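Local coordinates for protein dipicolinate synthase subunit B (Bacillus halodurans, PDB 3LQK) that probably works as one of two subunits of the synthase that makes dipicolinic acid for bacterial spores, and belongs to the flavoprotein family, at residues A[37-42]-A[67-72]; A[23-28]-A[61-66]. One frame throughout, in Å; residues are numbered along the deposited sequence.

Contact 1. Residues A[37-42]-A[67-72]; sequences KVTPFV and TEEPIV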
ATOM      1  N   LYS A  37       5.212  27.769 -24.712  1.00 16.84           N
ATOM      2  CA  LYS A  37       4.928  28.763 -23.705  1.00 17.79           C
ATOM      3  C   LYS A  37       5.080  28.109 -22.313  1.00 16.40           C
ATOM      4  O   LYS A  37       4.338  27.196 -21.972  1.00 15.80           O
ATOM      5  CB  LYS A  37       3.498  29.256 -23.876  1.00 19.04           C
ATOM      6  CG  LYS A  37       3.160  30.373 -22.882  1.00 23.97           C
ATOM      7  CD  LYS A  37       1.626  30.780 -22.836  1.00 29.60           C
ATOM      8  CE  LYS A  37       1.211  31.835 -23.862  1.00 32.34           C
ATOM      9  NZ  LYS A  37      -0.225  32.229 -23.572  1.00 32.21           N
ATOM     10  N   VAL A  38       6.081  28.562 -21.558  1.00 15.44           N
ATOM     11  CA  VAL A  38       6.458  27.920 -20.323  1.00 15.00           C
ATOM     12  C   VAL A  38       6.069  28.777 -19.140  1.00 15.04           C
ATOM     13  O   VAL A  38       6.555  29.922 -18.982  1.00 13.37           O
ATOM     14  CB  VAL A  38       7.935  27.604 -20.267  1.00 15.15           C
ATOM     15  CG1 VAL A  38       8.249  26.783 -19.022  1.00 15.77           C
ATOM     16  CG2 VAL A  38       8.373  26.840 -21.608  1.00 15.02           C
ATOM     17  N   THR A  39       5.223  28.189 -18.292  1.00 14.30           N
ATOM     18  CA  THR A  39       4.867  28.789 -17.028  1.00 13.59           C
ATOM     19  C   THR A  39       5.614  28.161 -15.869  1.00 13.84           C
ATOM     20  O   THR A  39       5.422  26.964 -15.601  1.00 14.18           O
ATOM     21  CB  THR A  39       3.387  28.650 -16.786  1.00 13.49           C
ATOM     22  OG1 THR A  39       2.706  29.353 -17.824  1.00 16.29           O
ATOM     23  CG2 THR A  39       2.976  29.242 -15.381  1.00 10.52           C
ATOM     24  N   PRO A  40       6.442  28.943 -15.156  1.00 13.71           N
ATOM     25  CA  PRO A  40       7.133  28.396 -13.985  1.00 14.01           C
ATOM     26  C   PRO A  40       6.225  28.313 -12.751  1.00 13.88           C
ATOM     27  O   PRO A  40       5.399  29.230 -12.493  1.00 14.60           O
ATOM     28  CB  PRO A  40       8.296  29.377 -13.751  1.00 14.25           C
ATOM     29  CG  PRO A  40       8.209  30.374 -14.900  1.00 14.66           C
ATOM     30  CD  PRO A  40       6.806  30.352 -15.364  1.00 14.10           C
ATOM     31  N   PHE A  41       6.357  27.209 -12.037  1.00 12.62           N
ATOM     32  CA  PHE A  41       5.695  26.983 -10.751  1.00 12.63           C
ATOM     33  C   PHE A  41       6.748  26.735  -9.664  1.00 11.78           C
ATOM     34  O   PHE A  41       7.714  26.008  -9.897  1.00 12.73           O
ATOM     35  CB  PHE A  41       4.821  25.740 -10.806  1.00 11.98           C
ATOM     36  CG  PHE A  41       3.561  25.881 -11.608  1.00 11.55           C
ATOM     37  CD1 PHE A  41       2.339  25.801 -11.000  1.00 12.28           C
ATOM     38  CD2 PHE A  41       3.609  25.958 -12.983  1.00 11.44           C
ATOM     39  CE1 PHE A  41       1.165  25.874 -11.738  1.00 13.29           C
ATOM     40  CE2 PHE A  41       2.446  26.090 -13.729  1.00 14.11           C
ATOM     41  CZ  PHE A  41       1.221  26.049 -13.098  1.00 12.45           C
ATOM     42  N   VAL A  42       6.584  27.322  -8.488  1.00 13.28           N
ATOM     43  CA  VAL A  42       7.556  27.178  -7.401  1.00 13.61           C
ATOM     44  C   VAL A  42       6.838  26.912  -6.086  1.00 15.18           C
ATOM     45  O   VAL A  42       5.626  26.993  -6.019  1.00 14.31           O
ATOM     46  CB  VAL A  42       8.488  28.395  -7.264  1.00 15.78           C
ATOM     47  CG1 VAL A  42       9.463  28.520  -8.481  1.00 10.96           C
ATOM     48  CG2 VAL A  42       7.702  29.676  -6.988  1.00 13.94           C
ATOM     49  N   THR A  67      11.617  33.174 -19.449  1.00 17.30           N
ATOM     50  CA  THR A  67      10.201  33.270 -19.769  1.00 17.10           C
ATOM     51  C   THR A  67       9.540  34.464 -19.044  1.00 18.93           C
ATOM     52  O   THR A  67       9.876  34.798 -17.908  1.00 18.84           O
ATOM     53  CB  THR A  67       9.464  31.947 -19.426  1.00 17.88           C
ATOM     54  OG1 THR A  67       8.082  32.123 -19.677  1.00 16.87           O
ATOM     55  CG2 THR A  67       9.681  31.515 -17.968  1.00 15.32           C
ATOM     56  N   GLU A  68       8.622  35.103 -19.740  1.00 19.46           N
ATOM     57  CA  GLU A  68       7.866  36.244 -19.204  1.00 20.81           C
ATOM     58  C   GLU A  68       6.540  35.788 -18.564  1.00 21.23           C
ATOM     59  O   GLU A  68       5.816  36.605 -17.986  1.00 21.38           O
ATOM     60  CB  GLU A  68       7.592  37.251 -20.343  1.00 19.67           C
ATOM     61  N   GLU A  69       6.210  34.502 -18.637  1.00 20.60           N
ATOM     62  CA  GLU A  69       5.003  34.053 -17.920  1.00 21.15           C
ATOM     63  C   GLU A  69       5.181  34.281 -16.409  1.00 20.29           C
ATOM     64  O   GLU A  69       6.219  33.922 -15.860  1.00 19.05           O
ATOM     65  CB  GLU A  69       4.721  32.576 -18.241  1.00 21.26           C
ATOM     66  CG  GLU A  69       4.378  32.325 -19.702  1.00 24.07           C
ATOM     67  CD  GLU A  69       3.104  33.057 -20.141  1.00 26.38           C
ATOM     68  OE1 GLU A  69       2.121  33.138 -19.339  1.00 30.25           O
ATOM     69  OE2 GLU A  69       3.096  33.531 -21.302  1.00 34.79           O
ATOM     70  N   PRO A  70       4.196  34.908 -15.736  1.00 20.78           N
ATOM     71  CA  PRO A  70       4.266  35.047 -14.282  1.00 21.13           C
ATOM     72  C   PRO A  70       4.510  33.706 -13.554  1.00 21.16           C
ATOM     73  O   PRO A  70       3.870  32.667 -13.869  1.00 22.09           O
ATOM     74  CB  PRO A  70       2.895  35.613 -13.916  1.00 21.24           C
ATOM     75  CG  PRO A  70       2.458  36.322 -15.116  1.00 21.96           C
ATOM     76  CD  PRO A  70       2.965  35.514 -16.271  1.00 21.64           C
ATOM     77  N   ILE A  71       5.449  33.750 -12.603  1.00 20.76           N
ATOM     78  CA  ILE A  71       5.804  32.626 -11.764  1.00 19.09           C
ATOM     79  C   ILE A  71       4.620  32.284 -10.851  1.00 19.27           C
ATOM     80  O   ILE A  71       4.073  33.143 -10.176  1.00 19.14           O
ATOM     81  CB  ILE A  71       7.032  33.000 -10.929  1.00 19.99           C
ATOM     82  CG1 ILE A  71       8.213  33.222 -11.899  1.00 19.12           C
ATOM     83  CG2 ILE A  71       7.341  31.892  -9.849  1.00 17.12           C
ATOM     84  CD1 ILE A  71       9.518  33.595 -11.276  1.00 19.42           C
ATOM     85  N   VAL A  72       4.166  31.041 -10.891  1.00 17.41           N
ATOM     86  CA  VAL A  72       3.054  30.630 -10.064  1.00 15.45           C
ATOM     87  C   VAL A  72       3.637  30.158  -8.735  1.00 15.76           C
ATOM     88  O   VAL A  72       4.247  29.079  -8.646  1.00 15.35           O
ATOM     89  CB  VAL A  72       2.239  29.528 -10.728  1.00 15.07           C
ATOM     90  CG1 VAL A  72       1.124  29.117  -9.824  1.00 14.17           C
ATOM     91  CG2 VAL A  72       1.702  29.965 -12.098  1.00 12.76           C
TER
HETATM   92  O   HOH W   1       7.348  31.063 -22.418  1.00 15.80           O
HETATM   93  O   HOH W   2       1.181  31.601 -17.332  1.00 15.08           O
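Thr67, just past the end of helix 58-66, bonds to strand 37-41 with its side chain: OG1 donates to Val38 O at 2.8 Å, in the carbonyl plane. With OG1 anti to the backbone N (chi1 176°), the same oxygen also closes an ST turn by accepting from Glu69 N at 3.2 Å. It further receives a hydrogen bond from a water that accepts from Val38 N. The methyl CG2 meets Pro40 CG tip to tip at 3.6 Å. An alanine here would probably leave Val38 O and Glu69 N without this mate and open a gap beside the proline ring. Farther on, Val72 forms a single parallel bridge about Phe41: Val72 N gives an almost straight bond to Pro40 O (2.7 Å, 177°), and Val42 N returns one to Val72 O. At this bridge the two side chains lie side by side, and Val72 CB stands over one face of the Phe41 ring, offset toward the rim, in a CH-pi contact. Glu69 CB and CG lie against Val38 O; a second water joins its OE1 to Thr39 OG1, which also bonds His9, while OE2 lies 4.2 Å from Lys37 NZ, beyond a salt bridge. Strand 37-41 pairs through its other backbone edge with strand 9-13; helix 58-66 covers Pro40, Val42 and Ile71, and helix 75-78 covers Phe41 and Val72.

Contact 2. Residues A[23-28]-A[61-66]; sequences EVLPQM and NKIKQI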
ATOM      1  N   GLU A  23      20.737  22.658 -13.017  1.00 27.94           N
ATOM      2  CA  GLU A  23      20.605  21.473 -13.863  1.00 28.41           C
ATOM      3  C   GLU A  23      19.307  21.465 -14.702  1.00 25.77           C
ATOM      4  O   GLU A  23      19.270  20.812 -15.756  1.00 27.91           O
ATOM      5  CB  GLU A  23      20.701  20.233 -12.974  1.00 30.27           C
ATOM      6  CG  GLU A  23      19.659  20.217 -11.800  1.00 35.83           C
ATOM      7  CD  GLU A  23      20.206  19.607 -10.495  1.00 43.73           C
ATOM      8  OE1 GLU A  23      21.459  19.596 -10.282  1.00 46.24           O
ATOM      9  OE2 GLU A  23      19.353  19.143  -9.683  1.00 48.49           O
ATOM     10  N   VAL A  24      18.271  22.216 -14.309  1.00 20.77           N
ATOM     11  CA  VAL A  24      17.016  22.214 -15.096  1.00 18.53           C
ATOM     12  C   VAL A  24      16.749  23.512 -15.854  1.00 17.23           C
ATOM     13  O   VAL A  24      16.059  23.461 -16.825  1.00 16.77           O
ATOM     14  CB  VAL A  24      15.761  21.838 -14.248  1.00 18.50           C
ATOM     15  CG1 VAL A  24      15.910  20.455 -13.664  1.00 17.34           C
ATOM     16  CG2 VAL A  24      15.543  22.895 -13.078  1.00 17.46           C
ATOM     17  N   LEU A  25      17.280  24.675 -15.441  1.00 15.57           N
ATOM     18  CA  LEU A  25      16.943  25.948 -16.158  1.00 15.80           C
ATOM     19  C   LEU A  25      17.354  25.933 -17.638  1.00 14.78           C
ATOM     20  O   LEU A  25      16.639  26.452 -18.477  1.00 14.36           O
ATOM     21  CB  LEU A  25      17.545  27.177 -15.455  1.00 15.95           C
ATOM     22  CG  LEU A  25      16.846  27.460 -14.093  1.00 17.70           C
ATOM     23  CD1 LEU A  25      17.496  28.627 -13.348  1.00 20.05           C
ATOM     24  CD2 LEU A  25      15.354  27.674 -14.290  1.00 19.13           C
ATOM     25  N   PRO A  26      18.503  25.308 -17.961  1.00 14.28           N
ATOM     26  CA  PRO A  26      18.845  25.168 -19.379  1.00 14.80           C
ATOM     27  C   PRO A  26      17.784  24.356 -20.149  1.00 15.28           C
ATOM     28  O   PRO A  26      17.589  24.575 -21.378  1.00 15.04           O
ATOM     29  CB  PRO A  26      20.198  24.448 -19.351  1.00 14.98           C
ATOM     30  CG  PRO A  26      20.788  24.805 -17.986  1.00 13.46           C
ATOM     31  CD  PRO A  26      19.593  24.870 -17.083  1.00 14.18           C
ATOM     32  N   GLN A  27      17.104  23.435 -19.457  1.00 14.30           N
ATOM     33  CA  GLN A  27      16.044  22.659 -20.136  1.00 13.99           C
ATOM     34  C   GLN A  27      14.779  23.493 -20.286  1.00 14.47           C
ATOM     35  O   GLN A  27      14.073  23.397 -21.315  1.00 13.57           O
ATOM     36  CB  GLN A  27      15.747  21.365 -19.401  1.00 13.49           C
ATOM     37  CG  GLN A  27      16.929  20.443 -19.285  1.00 11.84           C
ATOM     38  CD  GLN A  27      17.615  20.234 -20.615  1.00 14.72           C
ATOM     39  OE1 GLN A  27      16.968  20.046 -21.666  1.00 15.63           O
ATOM     40  NE2 GLN A  27      18.926  20.293 -20.594  1.00 13.16           N
HETATM   41  N   MSE A  28      14.508  24.342 -19.286  1.00 13.34           N
HETATM   42  CA  MSE A  28      13.401  25.299 -19.429  1.00 14.19           C
HETATM   43  C   MSE A  28      13.634  26.207 -20.658  1.00 14.81           C
HETATM   44  O   MSE A  28      12.725  26.505 -21.437  1.00 14.74           O
HETATM   45  CB  MSE A  28      13.268  26.137 -18.153  1.00 14.17           C
HETATM   46  CG  MSE A  28      12.059  27.008 -18.151  1.00 18.02           C
HETATM   47 SE   MSE A  28      11.935  28.264 -16.671  1.00 21.36          SE
HETATM   48  CE  MSE A  28      11.728  26.979 -15.215  1.00 13.28           C
ATOM     49  N   ASN A  61      15.818  35.652 -11.024  1.00 22.15           N
ATOM     50  CA  ASN A  61      16.224  36.465 -12.161  1.00 22.67           C
ATOM     51  C   ASN A  61      16.416  35.587 -13.423  1.00 22.32           C
ATOM     52  O   ASN A  61      15.951  35.944 -14.523  1.00 19.89           O
ATOM     53  CB  ASN A  61      17.510  37.271 -11.849  1.00 23.06           C
ATOM     54  CG  ASN A  61      17.365  38.163 -10.588  1.00 28.96           C
ATOM     55  OD1 ASN A  61      16.257  38.630 -10.260  1.00 34.38           O
ATOM     56  ND2 ASN A  61      18.483  38.383  -9.861  1.00 30.42           N
ATOM     57  N   LYS A  62      17.105  34.447 -13.265  1.00 21.70           N
ATOM     58  CA  LYS A  62      17.327  33.530 -14.392  1.00 22.18           C
ATOM     59  C   LYS A  62      16.032  33.009 -15.016  1.00 20.88           C
ATOM     60  O   LYS A  62      15.859  33.060 -16.224  1.00 20.05           O
ATOM     61  CB  LYS A  62      18.213  32.359 -13.978  1.00 23.86           C
ATOM     62  CG  LYS A  62      19.638  32.783 -13.500  1.00 28.40           C
ATOM     63  CD  LYS A  62      20.720  31.710 -13.708  1.00 34.67           C
ATOM     64  CE  LYS A  62      22.121  32.314 -13.475  1.00 37.68           C
ATOM     65  NZ  LYS A  62      23.122  31.260 -13.141  1.00 39.84           N
ATOM     66  N   ILE A  63      15.070  32.611 -14.192  1.00 19.51           N
ATOM     67  CA  ILE A  63      13.736  32.235 -14.718  1.00 18.97           C
ATOM     68  C   ILE A  63      13.136  33.381 -15.524  1.00 20.21           C
ATOM     69  O   ILE A  63      12.637  33.183 -16.645  1.00 19.50           O
ATOM     70  CB  ILE A  63      12.798  31.786 -13.568  1.00 18.70           C
ATOM     71  CG1 ILE A  63      13.344  30.498 -12.946  1.00 16.60           C
ATOM     72  CG2 ILE A  63      11.391  31.563 -14.056  1.00 18.11           C
ATOM     73  CD1 ILE A  63      12.657  30.116 -11.682  1.00 14.46           C
ATOM     74  N   LYS A  64      13.238  34.592 -14.972  1.00 21.01           N
ATOM     75  CA  LYS A  64      12.641  35.786 -15.609  1.00 23.17           C
ATOM     76  C   LYS A  64      13.302  36.161 -16.935  1.00 23.14           C
ATOM     77  O   LYS A  64      12.658  36.751 -17.770  1.00 23.36           O
ATOM     78  CB  LYS A  64      12.592  36.979 -14.660  1.00 23.64           C
ATOM     79  CG  LYS A  64      11.424  36.820 -13.625  1.00 25.82           C
ATOM     80  CD  LYS A  64      11.446  38.010 -12.620  1.00 31.20           C
ATOM     81  CE  LYS A  64      10.053  38.306 -11.927  1.00 33.27           C
ATOM     82  NZ  LYS A  64       9.701  39.825 -12.010  1.00 37.31           N
ATOM     83  N   GLN A  65      14.546  35.739 -17.128  1.00 22.83           N
ATOM     84  CA  GLN A  65      15.275  35.895 -18.387  1.00 24.04           C
ATOM     85  C   GLN A  65      14.879  34.831 -19.413  1.00 22.14           C
ATOM     86  O   GLN A  65      15.102  35.043 -20.576  1.00 22.73           O
ATOM     87  CB  GLN A  65      16.808  35.748 -18.196  1.00 24.24           C
ATOM     88  CG  GLN A  65      17.521  36.966 -17.658  1.00 28.68           C
ATOM     89  CD  GLN A  65      18.985  36.668 -17.152  1.00 33.85           C
ATOM     90  OE1 GLN A  65      19.515  35.504 -17.162  1.00 33.32           O
ATOM     91  NE2 GLN A  65      19.616  37.729 -16.669  1.00 36.64           N
ATOM     92  N   ILE A  66      14.380  33.682 -18.967  1.00 20.48           N
ATOM     93  CA  ILE A  66      13.961  32.606 -19.853  1.00 18.78           C
ATOM     94  C   ILE A  66      12.523  32.792 -20.349  1.00 18.09           C
ATOM     95  O   ILE A  66      12.240  32.586 -21.531  1.00 16.44           O
ATOM     96  CB  ILE A  66      14.164  31.217 -19.164  1.00 18.78           C
ATOM     97  CG1 ILE A  66      15.677  30.949 -19.003  1.00 18.60           C
ATOM     98  CG2 ILE A  66      13.519  30.115 -19.984  1.00 16.85           C
ATOM     99  CD1 ILE A  66      16.052  29.863 -17.954  1.00 18.83           C
TER
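Leu25 and Ile66 carry this helix contact of apolar side chains, crossed by no hydrogen bond. Ile66 CD1 comes up to the Leu25 backbone, 3.5 Å from Leu25 O and 4.0 Å from Leu25 CB; CG1 anti to the carbonyl carbon (chi1 -68°) starts that branch on its way. The fork of Leu25 meets the preceding turn of helix 58-66: CD2 meets Ile63 CG1 at 3.7 Å and CD1 meets Lys62 CB at 3.9 Å, the leucine lying at about a right angle to both side chains. Lys62 lends only this first carbon, since the rest of its extended chain leads away. One turn along, Met28, present as selenomethionine, crosses Ile66 with CG 3.9 Å from Ile66 CG2. Its SE comes near Ile63 CG2 at 4.2 Å, a loose approach. The backbones keep step, Leu25 beside Ile63 and Met28 beside Ile66, with the CA atoms of Leu25 and Ile63 7.2 Å apart, so the two helices run in the same direction. Behind this first shell, Phe12 of strand 9-13 touches Met28, Leu14 touches Ile63, and Val32 of helix 25-33 packs on Ile66. Helix 25-33 links the parallel strands 9-13 and 37-41 as a beta-alpha-beta crossover, and its pairing with helix 58-66 on the sheet fits the layered Rossmann-like architecture of the flavoprotein family.

Contact 1 finishes the edge of the sheet, whereas contact 2 packs two helices laid over one of its faces. Both use the same run of chain, because helix 58-66 of contact 2 ends where residues 67-72 of contact 1 begin. Contact 1 is only partly buried and mixes backbone bonds, waters and opposite charges that stay beyond salt-bridge distance with its apolar side; contact 2 is mostly buried and its side-chain contacts are apolar. They meet where Pro40 CG packs on Ile63 CG2 at 3.5 Å and Val38 CG1 lies against CG of the selenomethionine Met28. Ile71 CD1 also reaches Ile63, joining the loop to the helix layer.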